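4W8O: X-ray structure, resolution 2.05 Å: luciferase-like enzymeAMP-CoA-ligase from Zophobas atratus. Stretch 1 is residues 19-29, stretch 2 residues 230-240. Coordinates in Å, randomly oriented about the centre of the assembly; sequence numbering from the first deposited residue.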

# COMPACT_ATOMS: atom_id res chain seq x y z
N SER A 19 -10.64 -12.93 -6.87
CA SER A 19 -9.36 -12.42 -7.27
C SER A 19 -9.33 -10.92 -7.02
O SER A 19 -10.36 -10.28 -6.88
CB SER A 19 -9.10 -12.72 -8.74
OG SER A 19 -9.97 -11.97 -9.57
N PHE A 20 -8.12 -10.36 -6.98
CA PHE A 20 -7.91 -8.93 -6.82
C PHE A 20 -8.51 -8.18 -8.01
O PHE A 20 -9.08 -7.12 -7.84
CB PHE A 20 -6.40 -8.64 -6.67
CG PHE A 20 -6.06 -7.18 -6.49
CD1 PHE A 20 -6.72 -6.39 -5.56
CD2 PHE A 20 -5.04 -6.60 -7.24
CE1 PHE A 20 -6.40 -5.06 -5.40
CE2 PHE A 20 -4.70 -5.27 -7.08
CZ PHE A 20 -5.38 -4.49 -6.16
N GLY A 21 -8.39 -8.75 -9.21
CA GLY A 21 -9.01 -8.19 -10.41
C GLY A 21 -10.53 -8.12 -10.35
O GLY A 21 -11.13 -7.09 -10.68
N GLU A 22 -11.16 -9.22 -9.94
CA GLU A 22 -12.62 -9.26 -9.75
C GLU A 22 -13.07 -8.24 -8.70
O GLU A 22 -14.10 -7.57 -8.86
CB GLU A 22 -13.06 -10.67 -9.33
CG GLU A 22 -12.96 -11.70 -10.45
CD GLU A 22 -13.17 -13.14 -9.97
OE1 GLU A 22 -12.67 -13.51 -8.88
OE2 GLU A 22 -13.84 -13.92 -10.70
N PHE A 23 -12.29 -8.12 -7.63
CA PHE A 23 -12.53 -7.09 -6.62
C PHE A 23 -12.60 -5.70 -7.25
O PHE A 23 -13.60 -5.02 -7.15
CB PHE A 23 -11.44 -7.14 -5.55
CG PHE A 23 -11.49 -5.98 -4.59
CD1 PHE A 23 -12.43 -5.95 -3.56
CD2 PHE A 23 -10.58 -4.94 -4.70
CE1 PHE A 23 -12.47 -4.90 -2.68
CE2 PHE A 23 -10.62 -3.88 -3.81
CZ PHE A 23 -11.57 -3.86 -2.80
N LEU A 24 -11.53 -5.31 -7.92
CA LEU A 24 -11.44 -3.96 -8.49
C LEU A 24 -12.57 -3.70 -9.48
O LEU A 24 -13.16 -2.61 -9.50
CB LEU A 24 -10.09 -3.76 -9.17
CG LEU A 24 -8.85 -3.79 -8.27
CD1 LEU A 24 -7.59 -3.91 -9.10
CD2 LEU A 24 -8.78 -2.56 -7.38
N PHE A 25 -12.86 -4.70 -10.31
CA PHE A 25 -13.93 -4.64 -11.32
C PHE A 25 -15.30 -4.42 -10.67
O PHE A 25 -16.04 -3.50 -11.04
CB PHE A 25 -13.94 -5.95 -12.12
CG PHE A 25 -14.72 -5.89 -13.41
CD1 PHE A 25 -14.10 -5.50 -14.59
CD2 PHE A 25 -16.05 -6.26 -13.45
CE1 PHE A 25 -14.81 -5.45 -15.79
CE2 PHE A 25 -16.76 -6.22 -14.64
CZ PHE A 25 -16.14 -5.82 -15.81
N GLU A 26 -15.61 -5.25 -9.68
CA GLU A 26 -16.86 -5.14 -8.92
C GLU A 26 -17.00 -3.78 -8.25
O GLU A 26 -18.08 -3.19 -8.27
CB GLU A 26 -16.94 -6.26 -7.88
CG GLU A 26 -18.16 -6.19 -6.96
CD GLU A 26 -18.06 -7.13 -5.77
OE1 GLU A 26 -17.25 -8.08 -5.79
OE2 GLU A 26 -18.82 -6.92 -4.79
N CYS A 27 -15.91 -3.29 -7.65
CA CYS A 27 -15.92 -1.97 -7.02
C CYS A 27 -16.25 -0.89 -8.04
O CYS A 27 -17.07 -0.01 -7.76
CB CYS A 27 -14.57 -1.68 -6.35
SG CYS A 27 -14.30 -2.62 -4.83
N CYS A 28 -15.65 -0.96 -9.22
CA CYS A 28 -15.95 -0.01 -10.30
C CYS A 28 -17.44 0.01 -10.66
O CYS A 28 -18.02 1.09 -10.79
CB CYS A 28 -15.11 -0.30 -11.55
SG CYS A 28 -13.38 0.26 -11.45
N GLU A 29 -18.06 -1.16 -10.81
CA GLU A 29 -19.49 -1.25 -11.14
C GLU A 29 -20.36 -0.67 -10.04
O GLU A 29 -21.32 0.05 -10.31
CB GLU A 29 -19.91 -2.70 -11.40
CG GLU A 29 -19.35 -3.26 -12.69
CD GLU A 29 -19.69 -4.73 -12.94
OE1 GLU A 29 -19.70 -5.53 -11.98
OE2 GLU A 29 -19.92 -5.08 -14.12
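Stretch 2, residues 230-240: GMAILGRTFLD

Stretch 2 is helical from Gly230, continuing a helix that begins earlier in the chain; its phi/psi pairs stay close to -60/-43, and i to i+4 backbone bonds run from Leu234 N to Gly230 O (3.1 Å) through Leu239 N to Gly235 O (3.1 Å). At Asp240 the angles change to -125/23. It packs against the helix of residues 20-29, more than 200 positions away in sequence. The N-to-C directions of the two axes differ by 44°, so the helices run broadly the same way while crossing obliquely, and the axes approach to 9.6 Å. The backbones come nearest where Cys27 CA lies 5.8 Å from Phe238 CA. Together the two stretches bury 393 Å².

Packing of apolar side chains accounts for most of the contact, and Phe238 has the largest share, with 91 Å² covered. Its CA-to-CB bond points toward stretch 1, and its side chain fits as a knob into the hole formed by Phe23, Leu24, Cys27 and Cys28. Its chi1 of -92° lies between wells. Leu24 CD2 lies over one face of the ring, 3.9 Å from the centroid and 20° off the normal, a CH-pi geometry; its nearest ring atom is Phe238 CD2 at 3.6 Å. Cys27 CB meets the ring edge at Phe238 CD2, 3.9 Å away. On the Phe23 side, Phe23 CE2 is 4.1 Å from Phe238 CB.

Phe20 CE2 approaches Met231 CE at 4.3 Å near the start of both stretches. Leu24 CD2 reaches Leu234 CD2 at 4.0 Å, and Phe23 CZ lies 3.8 Å from Leu239 CB near the end of stretch 2. The side chains of Phe20, Met231, Leu24 and Leu234 all leave the backbone sideways and come nearer at their ends.

Gly235 brings backbone into the interface: its carbonyl oxygen O lies 3.6 Å from Phe23 CZ, near the ring plane at the edge. An ideal CB on Gly235 would lie 4.4 Å from Phe20 CE1.

Sulfur contacts form a third group. Cys28 SG is 3.7 Å from Phe238 CE2 and 5.0 Å from the ring centroid, 73° off the normal, an oblique sulfur-aromatic approach. Cys27 SG lies 3.2 Å from Phe238 O, a spacing that alone does not establish a hydrogen bond.

No clear hydrogen bond crosses between the stretches; within stretch 2, Arg236 NH1 and Asp240 OD2 form a salt bridge at 3.1 Å, between two residues whose CA-to-CB bonds point away from stretch 1.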

# COMPACT_ATOMS: atom_id res chain seq x y z
N GLY A 230 0.94 2.87 -0.78
CA GLY A 230 0.33 3.27 -2.04
C GLY A 230 -0.70 2.25 -2.53
O GLY A 230 -1.85 2.61 -2.82
N MET A 231 -0.29 0.99 -2.62
CA MET A 231 -1.15 -0.08 -3.11
C MET A 231 -2.31 -0.36 -2.16
O MET A 231 -3.43 -0.59 -2.60
CB MET A 231 -0.34 -1.38 -3.31
CG MET A 231 0.54 -1.37 -4.54
SD MET A 231 -0.43 -1.33 -6.07
CE MET A 231 -1.25 -2.92 -6.02
N ALA A 232 -2.03 -0.36 -0.85
CA ALA A 232 -3.07 -0.60 0.14
C ALA A 232 -4.13 0.53 0.16
O ALA A 232 -5.33 0.26 0.32
CB ALA A 232 -2.47 -0.83 1.52
N ILE A 233 -3.69 1.78 -0.04
CA ILE A 233 -4.65 2.90 -0.09
C ILE A 233 -5.54 2.77 -1.33
O ILE A 233 -6.75 2.91 -1.23
CB ILE A 233 -3.95 4.28 -0.02
CG1 ILE A 233 -3.41 4.53 1.40
CG2 ILE A 233 -4.91 5.40 -0.37
CD1 ILE A 233 -2.39 5.65 1.47
N LEU A 234 -4.96 2.45 -2.47
CA LEU A 234 -5.76 2.23 -3.67
C LEU A 234 -6.84 1.16 -3.42
O LEU A 234 -8.02 1.40 -3.66
CB LEU A 234 -4.87 1.86 -4.86
CG LEU A 234 -5.58 1.59 -6.21
CD1 LEU A 234 -4.69 1.95 -7.40
CD2 LEU A 234 -6.06 0.15 -6.34
N GLY A 235 -6.42 -0.01 -2.95
CA GLY A 235 -7.36 -1.08 -2.64
C GLY A 235 -8.46 -0.66 -1.68
O GLY A 235 -9.64 -0.96 -1.90
N ARG A 236 -8.06 0.04 -0.62
CA ARG A 236 -8.97 0.51 0.42
C ARG A 236 -9.98 1.55 -0.08
O ARG A 236 -11.13 1.54 0.35
CB ARG A 236 -8.17 1.05 1.62
CG ARG A 236 -8.96 1.78 2.68
CD ARG A 236 -10.01 0.92 3.36
NE ARG A 236 -10.77 1.72 4.32
CZ ARG A 236 -11.77 2.55 4.00
NH1 ARG A 236 -12.17 2.70 2.74
NH2 ARG A 236 -12.37 3.24 4.95
N THR A 237 -9.57 2.45 -0.98
CA THR A 237 -10.51 3.44 -1.50
C THR A 237 -11.50 2.82 -2.48
O THR A 237 -12.68 3.21 -2.51
CB THR A 237 -9.80 4.65 -2.17
OG1 THR A 237 -8.97 4.20 -3.25
CG2 THR A 237 -8.97 5.43 -1.16
N PHE A 238 -11.04 1.86 -3.28
CA PHE A 238 -11.94 1.10 -4.15
C PHE A 238 -13.03 0.40 -3.32
O PHE A 238 -14.19 0.40 -3.71
CB PHE A 238 -11.18 0.06 -4.97
CG PHE A 238 -10.72 0.55 -6.31
CD1 PHE A 238 -9.70 1.49 -6.42
CD2 PHE A 238 -11.30 0.06 -7.47
CE1 PHE A 238 -9.27 1.93 -7.66
CE2 PHE A 238 -10.88 0.50 -8.72
CZ PHE A 238 -9.86 1.44 -8.81
N LEU A 239 -12.63 -0.16 -2.18
CA LEU A 239 -13.48 -1.04 -1.39
C LEU A 239 -14.85 -0.44 -1.06
O LEU A 239 -15.84 -1.16 -1.10
CB LEU A 239 -12.77 -1.45 -0.09
CG LEU A 239 -13.50 -2.44 0.82
CD1 LEU A 239 -12.51 -3.38 1.50
CD2 LEU A 239 -14.36 -1.74 1.86
N ASP A 240 -14.90 0.85 -0.74
CA ASP A 240 -16.16 1.53 -0.40
C ASP A 240 -16.42 2.78 -1.25
O ASP A 240 -17.17 3.69 -0.84
CB ASP A 240 -16.19 1.89 1.09
CG ASP A 240 -15.22 2.99 1.47
OD1 ASP A 240 -14.45 3.47 0.61
OD2 ASP A 240 -15.22 3.39 2.64